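PDB 3VA7: KLLA0E08119p, which probably catalyses the biotin- and ATP-dependent carboxylation of urea to urea-1-carboxylate, this chain being the urea carboxylase part of a longer protein that probably also hydrolyses that product. Local coordinates for residues 921-926 and 1071-1076; 982-987 and 999-1004. All blocks are in the same frame, centred on the assembly; numbering follows the deposited sequence.

Contact 1 of 2, residues 921-926 and 1071-1076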
ATOM      1  N   TRP A 921      14.066  10.367  36.375  1.00 39.82           N
ATOM      2  CA  TRP A 921      13.034  10.710  35.379  1.00 37.58           C
ATOM      3  C   TRP A 921      12.013   9.585  35.105  1.00 38.01           C
ATOM      4  O   TRP A 921      12.290   8.413  35.372  1.00 38.56           O
ATOM      5  CB  TRP A 921      13.694  11.171  34.089  1.00 35.93           C
ATOM      6  CG  TRP A 921      14.701  10.202  33.485  1.00 33.23           C
ATOM      7  CD1 TRP A 921      16.067  10.169  33.709  1.00 28.68           C
ATOM      8  CD2 TRP A 921      14.436   9.169  32.519  1.00 27.36           C
ATOM      9  NE1 TRP A 921      16.644   9.175  32.960  1.00 24.99           N
ATOM     10  CE2 TRP A 921      15.673   8.545  32.223  1.00 25.27           C
ATOM     11  CE3 TRP A 921      13.274   8.698  31.902  1.00 27.74           C
ATOM     12  CZ2 TRP A 921      15.780   7.468  31.338  1.00 24.73           C
ATOM     13  CZ3 TRP A 921      13.373   7.622  31.005  1.00 25.68           C
ATOM     14  CH2 TRP A 921      14.629   7.032  30.727  1.00 26.19           C
ATOM     15  N   ASN A 922      10.841   9.935  34.589  1.00 37.88           N
ATOM     16  CA  ASN A 922       9.930   8.937  34.055  1.00 38.57           C
ATOM     17  C   ASN A 922       9.297   9.329  32.722  1.00 38.65           C
ATOM     18  O   ASN A 922       9.367  10.469  32.335  1.00 39.14           O
ATOM     19  CB  ASN A 922       8.864   8.549  35.069  1.00 39.60           C
ATOM     20  CG  ASN A 922       8.110   9.735  35.610  1.00 40.02           C
ATOM     21  OD1 ASN A 922       8.496  10.276  36.636  1.00 40.95           O
ATOM     22  ND2 ASN A 922       7.036  10.150  34.930  1.00 41.82           N
ATOM     23  N   VAL A 923       8.728   8.364  31.999  1.00 38.72           N
ATOM     24  CA  VAL A 923       8.113   8.595  30.676  1.00 38.25           C
ATOM     25  C   VAL A 923       6.938   7.658  30.509  1.00 37.69           C
ATOM     26  O   VAL A 923       6.929   6.570  31.053  1.00 38.01           O
ATOM     27  CB  VAL A 923       9.085   8.292  29.487  1.00 38.36           C
ATOM     28  CG1 VAL A 923       9.946   9.400  29.200  1.00 37.44           C
ATOM     29  CG2 VAL A 923       9.932   7.071  29.766  1.00 38.82           C
ATOM     30  N   LYS A 924       5.944   8.073  29.758  1.00 37.82           N
ATOM     31  CA  LYS A 924       4.864   7.183  29.369  1.00 38.73           C
ATOM     32  C   LYS A 924       5.522   6.097  28.528  1.00 38.48           C
ATOM     33  O   LYS A 924       6.407   6.378  27.691  1.00 39.11           O
ATOM     34  CB  LYS A 924       3.815   7.937  28.544  1.00 39.47           C
ATOM     35  CG  LYS A 924       3.045   9.080  29.286  1.00 43.45           C
ATOM     36  CD  LYS A 924       1.486   8.825  29.393  1.00 49.88           C
ATOM     37  CE  LYS A 924       0.685   9.437  28.185  1.00 51.07           C
ATOM     38  NZ  LYS A 924      -0.719   8.858  28.023  1.00 55.75           N
ATOM     39  N   SER A 925       5.146   4.850  28.778  1.00 37.32           N
ATOM     40  CA  SER A 925       5.697   3.736  28.013  1.00 35.82           C
ATOM     41  C   SER A 925       4.640   2.685  27.719  1.00 34.25           C
ATOM     42  O   SER A 925       4.106   2.083  28.663  1.00 34.07           O
ATOM     43  CB  SER A 925       6.830   3.103  28.803  1.00 35.60           C
ATOM     44  OG  SER A 925       7.440   2.078  28.055  1.00 35.89           O
ATOM     45  N   LYS A 926       4.335   2.481  26.444  1.00 32.26           N
ATOM     46  CA  LYS A 926       3.461   1.348  26.013  1.00 32.22           C
ATOM     47  C   LYS A 926       4.214  -0.002  25.931  1.00 30.42           C
ATOM     48  O   LYS A 926       5.304  -0.085  25.365  1.00 30.88           O
ATOM     49  CB  LYS A 926       2.708   1.623  24.689  1.00 32.28           C
ATOM     50  CG  LYS A 926       1.730   2.798  24.742  1.00 34.65           C
ATOM     51  CD  LYS A 926       0.829   2.908  23.508  1.00 38.89           C
ATOM     52  CE  LYS A 926       0.349   4.374  23.284  1.00 40.18           C
ATOM     53  NZ  LYS A 926       1.374   5.264  22.527  1.00 40.74           N
ATOM     54  N   THR A1071       6.559   3.738  19.833  1.00 28.89           N
ATOM     55  CA  THR A1071       7.115   5.046  20.109  1.00 28.36           C
ATOM     56  C   THR A1071       8.369   4.804  20.930  1.00 28.25           C
ATOM     57  O   THR A1071       8.411   3.846  21.731  1.00 28.41           O
ATOM     58  CB  THR A1071       6.133   5.870  20.960  1.00 28.42           C
ATOM     59  OG1 THR A1071       4.936   6.078  20.230  1.00 27.44           O
ATOM     60  CG2 THR A1071       6.745   7.206  21.327  1.00 29.85           C
ATOM     61  N   PRO A1072       9.381   5.684  20.785  1.00 28.06           N
ATOM     62  CA  PRO A1072      10.551   5.557  21.677  1.00 27.83           C
ATOM     63  C   PRO A1072      10.143   5.520  23.136  1.00 28.24           C
ATOM     64  O   PRO A1072       9.180   6.238  23.553  1.00 28.70           O
ATOM     65  CB  PRO A1072      11.364   6.809  21.377  1.00 27.53           C
ATOM     66  CG  PRO A1072      10.976   7.145  19.917  1.00 27.30           C
ATOM     67  CD  PRO A1072       9.538   6.763  19.792  1.00 27.44           C
ATOM     68  N   PHE A1073      10.852   4.670  23.897  1.00 27.61           N
ATOM     69  CA  PHE A1073      10.546   4.370  25.322  1.00 26.41           C
ATOM     70  C   PHE A1073       9.488   3.294  25.563  1.00 26.24           C
ATOM     71  O   PHE A1073       9.380   2.832  26.680  1.00 26.41           O
ATOM     72  CB  PHE A1073      10.203   5.623  26.135  1.00 26.07           C
ATOM     73  CG  PHE A1073      11.284   6.637  26.145  1.00 26.07           C
ATOM     74  CD1 PHE A1073      11.067   7.906  25.616  1.00 25.73           C
ATOM     75  CD2 PHE A1073      12.537   6.328  26.647  1.00 24.51           C
ATOM     76  CE1 PHE A1073      12.090   8.831  25.621  1.00 24.90           C
ATOM     77  CE2 PHE A1073      13.577   7.265  26.645  1.00 24.34           C
ATOM     78  CZ  PHE A1073      13.367   8.491  26.132  1.00 24.75           C
ATOM     79  N   ASP A1074       8.707   2.925  24.545  1.00 26.33           N
ATOM     80  CA  ASP A1074       7.918   1.700  24.586  1.00 27.48           C
ATOM     81  C   ASP A1074       8.764   0.439  24.790  1.00 27.57           C
ATOM     82  O   ASP A1074      10.006   0.392  24.544  1.00 26.89           O
ATOM     83  CB  ASP A1074       7.141   1.494  23.286  1.00 28.17           C
ATOM     84  CG  ASP A1074       5.925   2.433  23.151  1.00 30.75           C
ATOM     85  OD1 ASP A1074       5.612   3.150  24.139  1.00 31.36           O
ATOM     86  OD2 ASP A1074       5.290   2.439  22.055  1.00 30.85           O
ATOM     87  N   GLN A1075       8.053  -0.607  25.176  1.00 27.58           N
ATOM     88  CA  GLN A1075       8.664  -1.906  25.419  1.00 28.02           C
ATOM     89  C   GLN A1075       8.017  -3.006  24.610  1.00 27.75           C
ATOM     90  O   GLN A1075       6.766  -3.139  24.537  1.00 27.28           O
ATOM     91  CB  GLN A1075       8.580  -2.265  26.900  1.00 28.50           C
ATOM     92  CG  GLN A1075       9.657  -1.629  27.745  1.00 32.33           C
ATOM     93  CD  GLN A1075       9.303  -1.558  29.207  1.00 36.15           C
ATOM     94  OE1 GLN A1075       9.133  -2.591  29.883  1.00 40.62           O
ATOM     95  NE2 GLN A1075       9.190  -0.333  29.716  1.00 36.03           N
ATOM     96  N   VAL A1076       8.875  -3.815  24.014  1.00 27.73           N
ATOM     97  CA  VAL A1076       8.417  -4.968  23.254  1.00 26.93           C
ATOM     98  C   VAL A1076       8.893  -6.159  23.978  1.00 27.24           C
ATOM     99  O   VAL A1076      10.090  -6.256  24.292  1.00 28.71           O
ATOM    100  CB  VAL A1076       8.983  -4.965  21.814  1.00 26.44           C
ATOM    101  CG1 VAL A1076       8.719  -6.327  21.086  1.00 22.92           C
ATOM    102  CG2 VAL A1076       8.351  -3.808  21.023  1.00 24.34           C
TER
HETATM  103  O   HOH W   1       6.671   6.917  25.041  1.00 27.64           O
HETATM  104  O   HOH W   2       3.248   3.595  20.856  1.00 34.21           O

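Contact 2 of 2, residues 982-987 and 999-1004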
ATOM      1  N   ALA A 982      13.617 -11.110  27.434  1.00 30.16           N
ATOM      2  CA  ALA A 982      14.168  -9.768  27.441  1.00 30.17           C
ATOM      3  C   ALA A 982      13.022  -8.733  27.381  1.00 29.67           C
ATOM      4  O   ALA A 982      11.897  -9.039  26.968  1.00 28.38           O
ATOM      5  CB  ALA A 982      15.160  -9.583  26.285  1.00 29.53           C
ATOM      6  N   LYS A 983      13.303  -7.545  27.903  1.00 30.05           N
ATOM      7  CA  LYS A 983      12.370  -6.437  27.803  1.00 30.17           C
ATOM      8  C   LYS A 983      13.058  -5.397  26.924  1.00 30.05           C
ATOM      9  O   LYS A 983      14.073  -4.783  27.317  1.00 29.72           O
ATOM     10  CB  LYS A 983      12.028  -5.935  29.172  1.00 30.66           C
ATOM     11  CG  LYS A 983      10.817  -6.581  29.803  1.00 31.14           C
ATOM     12  CD  LYS A 983      10.750  -6.095  31.235  1.00 34.82           C
ATOM     13  CE  LYS A 983       9.931  -6.994  32.122  1.00 39.08           C
ATOM     14  NZ  LYS A 983      10.307  -6.664  33.525  1.00 43.70           N
ATOM     15  N   PHE A 984      12.571  -5.313  25.680  1.00 29.14           N
ATOM     16  CA  PHE A 984      13.209  -4.501  24.669  1.00 28.74           C
ATOM     17  C   PHE A 984      12.606  -3.099  24.675  1.00 28.43           C
ATOM     18  O   PHE A 984      11.423  -2.929  24.346  1.00 27.05           O
ATOM     19  CB  PHE A 984      12.968  -5.124  23.319  1.00 29.44           C
ATOM     20  CG  PHE A 984      13.661  -6.417  23.110  1.00 28.34           C
ATOM     21  CD1 PHE A 984      12.954  -7.590  23.096  1.00 29.25           C
ATOM     22  CD2 PHE A 984      15.041  -6.462  22.904  1.00 29.36           C
ATOM     23  CE1 PHE A 984      13.611  -8.813  22.868  1.00 28.26           C
ATOM     24  CE2 PHE A 984      15.707  -7.668  22.675  1.00 26.65           C
ATOM     25  CZ  PHE A 984      14.974  -8.850  22.669  1.00 27.30           C
ATOM     26  N   MET A 985      13.404  -2.111  25.104  1.00 28.05           N
ATOM     27  CA  MET A 985      12.990  -0.718  25.043  1.00 27.27           C
ATOM     28  C   MET A 985      13.289  -0.107  23.657  1.00 26.86           C
ATOM     29  O   MET A 985      14.474  -0.059  23.227  1.00 25.85           O
ATOM     30  CB  MET A 985      13.671   0.111  26.125  1.00 27.88           C
ATOM     31  CG  MET A 985      13.229   1.595  26.037  1.00 29.09           C
ATOM     32  SD  MET A 985      13.512   2.568  27.518  1.00 30.43           S
ATOM     33  CE  MET A 985      12.082   2.147  28.499  1.00 31.35           C
ATOM     34  N   VAL A 986      12.230   0.338  22.965  1.00 25.64           N
ATOM     35  CA  VAL A 986      12.406   1.064  21.703  1.00 25.42           C
ATOM     36  C   VAL A 986      13.206   2.358  21.925  1.00 26.44           C
ATOM     37  O   VAL A 986      12.827   3.206  22.757  1.00 27.16           O
ATOM     38  CB  VAL A 986      11.063   1.425  21.120  1.00 25.01           C
ATOM     39  CG1 VAL A 986      11.229   2.028  19.775  1.00 22.86           C
ATOM     40  CG2 VAL A 986      10.218   0.209  21.104  1.00 22.26           C
ATOM     41  N   LEU A 987      14.320   2.515  21.223  1.00 26.66           N
ATOM     42  CA  LEU A 987      15.099   3.740  21.363  1.00 27.11           C
ATOM     43  C   LEU A 987      14.863   4.779  20.253  1.00 28.24           C
ATOM     44  O   LEU A 987      15.098   5.975  20.477  1.00 29.26           O
ATOM     45  CB  LEU A 987      16.578   3.417  21.461  1.00 26.92           C
ATOM     46  CG  LEU A 987      16.961   2.497  22.623  1.00 27.82           C
ATOM     47  CD1 LEU A 987      18.458   2.136  22.593  1.00 26.61           C
ATOM     48  CD2 LEU A 987      16.519   3.091  23.974  1.00 27.18           C
ATOM     49  N   ALA A 999      15.675  -1.360  19.394  1.00 25.36           N
ATOM     50  CA  ALA A 999      15.349  -1.564  20.778  1.00 24.40           C
ATOM     51  C   ALA A 999      16.560  -2.184  21.408  1.00 24.58           C
ATOM     52  O   ALA A 999      17.439  -2.647  20.677  1.00 24.75           O
ATOM     53  CB  ALA A 999      14.142  -2.494  20.890  1.00 24.12           C
ATOM     54  N   VAL A1000      16.614  -2.180  22.746  1.00 24.92           N
ATOM     55  CA  VAL A1000      17.764  -2.669  23.507  1.00 25.50           C
ATOM     56  C   VAL A1000      17.289  -3.366  24.769  1.00 26.36           C
ATOM     57  O   VAL A1000      16.357  -2.899  25.425  1.00 26.88           O
ATOM     58  CB  VAL A1000      18.702  -1.535  23.912  1.00 25.83           C
ATOM     59  CG1 VAL A1000      18.039  -0.580  24.892  1.00 24.65           C
ATOM     60  CG2 VAL A1000      19.996  -2.094  24.470  1.00 26.67           C
ATOM     61  N   PRO A1001      17.877  -4.523  25.090  1.00 26.76           N
ATOM     62  CA  PRO A1001      17.276  -5.161  26.244  1.00 27.31           C
ATOM     63  C   PRO A1001      17.490  -4.295  27.495  1.00 28.02           C
ATOM     64  O   PRO A1001      18.521  -3.622  27.618  1.00 27.72           O
ATOM     65  CB  PRO A1001      18.030  -6.495  26.326  1.00 27.25           C
ATOM     66  CG  PRO A1001      18.543  -6.714  24.989  1.00 27.04           C
ATOM     67  CD  PRO A1001      18.896  -5.375  24.453  1.00 25.99           C
ATOM     68  N   LEU A1002      16.500  -4.271  28.381  1.00 29.31           N
ATOM     69  CA  LEU A1002      16.555  -3.468  29.608  1.00 30.59           C
ATOM     70  C   LEU A1002      17.462  -4.153  30.606  1.00 31.58           C
ATOM     71  O   LEU A1002      18.073  -3.497  31.444  1.00 31.16           O
ATOM     72  CB  LEU A1002      15.150  -3.224  30.181  1.00 31.04           C
ATOM     73  CG  LEU A1002      14.389  -2.116  29.406  1.00 31.58           C
ATOM     74  CD1 LEU A1002      12.904  -2.093  29.707  1.00 30.05           C
ATOM     75  CD2 LEU A1002      15.015  -0.733  29.669  1.00 27.39           C
ATOM     76  N   ASP A1003      17.606  -5.474  30.446  1.00 32.96           N
ATOM     77  CA  ASP A1003      18.546  -6.264  31.232  1.00 34.24           C
ATOM     78  C   ASP A1003      19.918  -6.272  30.557  1.00 34.52           C
ATOM     79  O   ASP A1003      20.041  -6.768  29.454  1.00 35.75           O
ATOM     80  CB  ASP A1003      17.999  -7.690  31.424  1.00 34.20           C
ATOM     81  CG  ASP A1003      18.748  -8.486  32.514  1.00 35.21           C
ATOM     82  OD1 ASP A1003      18.070  -9.364  33.138  1.00 37.40           O
ATOM     83  OD2 ASP A1003      19.983  -8.263  32.740  1.00 28.73           O
ATOM     84  N   PRO A1004      20.952  -5.712  31.212  1.00 35.01           N
ATOM     85  CA  PRO A1004      22.278  -5.662  30.582  1.00 35.24           C
ATOM     86  C   PRO A1004      22.886  -7.026  30.266  1.00 35.48           C
ATOM     87  O   PRO A1004      23.739  -7.126  29.345  1.00 35.82           O
ATOM     88  CB  PRO A1004      23.126  -4.903  31.616  1.00 35.51           C
ATOM     89  CG  PRO A1004      22.113  -4.002  32.276  1.00 34.74           C
ATOM     90  CD  PRO A1004      20.949  -4.946  32.475  1.00 34.81           C
TER
HETATM   91  O   HOH W   3      15.977  -7.161  29.145  1.00 41.17           O

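Contact 1 of 2, residues 921-926 and 1071-1076
Lys926 and Gln1075 meet backbone to backbone: Gln1075 N donates to Lys926 O over 2.8 Å, almost straight with an N-H...O angle of 171°. On its amide side Lys926 is received by a side chain, since Asp1074 OD1 accepts Lys926 N at 2.7 Å, the donor standing above the carboxylate plane. Ser925 OG donates to Phe1073 O, linking a strand side chain to the turn's backbone. Earlier along the strand, Val923 CG1 lies over one face of the Phe1073 ring, 4.3 Å from its centroid, and its other branch, CG2, is 3.9 Å from Phe1073 CG. Trp921 CH2 comes within 4.2 Å of Phe1073 CE2, with the planes inclined at 59°. Helix 859-875 closes this apolar patch through Cys862 and Asn866 against Phe1073, while Asn860 OD1 takes the indole N-H of Trp921.

Behind the first shell, a type II turn from Thr1071 to Asp1074 presents the carboxylate: Thr1071 N donates to Asp1074 OD2 at 2.9 Å. One water joins Lys924 O to Pro1072 O. A bend at chi4 (83°) turns Lys926 NZ to a second water, which also accepts from Thr1071 OG1 and donates to Asp1074 OD2. The start of strand 1075-1081 is thus laid beside Lys926 of strand 922-934 in the carboxyltransferase region, the two running parallel. With two backbone N-H groups and a water gripping its oxygens, and Lys926 NZ 4.9 Å from OD2, the buried Asp1074 carboxylate is probably stabilised as an anion.

Contact 2 of 2, residues 982-987 and 999-1004
With CG anti to its carbonyl carbon (chi1 -78°), Leu1002 spreads its two methyls along the segment 982-987, CD2 3.9 Å from Met985 CB and CD1 4.0 Å from Lys983 CB. Val1000 places CG1 between its backbone N and carbonyl carbon (chi1 66°), where that methyl lies 3.6 Å from Leu987 CD1. Trimming Leu1002 to an alanine would remove both methyl branches and would probably open a gap beside Met985 and the base of Lys983, where Gln1075 also packs. The backbones belong to a beta hairpin of strands 984-989 and 997-1001, whose short segments run antiparallel at 148° in the carboxyltransferase domain. Its register is fixed by the hydrogen-bonded pair Met985 and Val1000: Met985 N donates to Val1000 O at 3.1 Å, and Val1000 N returns a bond to Met985 O from above the carbonyl plane. Just past the second strand, Leu1002 N donates to Lys983 O at 2.7 Å, nearly along the C=O axis. On the opposite face from Met985 and Val1000, Phe984 CB rests 3.8 Å from Ala999 CB, and Phe984 CE2 meets Pro1001 CG at 3.8 Å. Ala982 CB lies over one face of that phenyl ring. The side chain of Ala999 is about 11 Å from the bound urea.

How the contacts relate
From the N terminus, the chain first lays down 921-926 at the start of strand 922-934, then passes through three helices to 982-987. Contact 2 closes the hairpin, with 11 residues between its segments. The chain goes on through strands 1024-1028, 1031-1034 and 1045-1049 before 1071-1076 returns to close contact 1, a loop of 144 residues, so contact 2 is nested inside it. The two meet directly, their centres 11 Å apart: Phe1073 N to Val986 O and Val1076 N to Phe984 O, both 2.7 Å, are probable hydrogen bonds. Strand 1075-1081 pairs in parallel with 922-934 and antiparallel with 984-989, tying the hairpin into one mixed sheet.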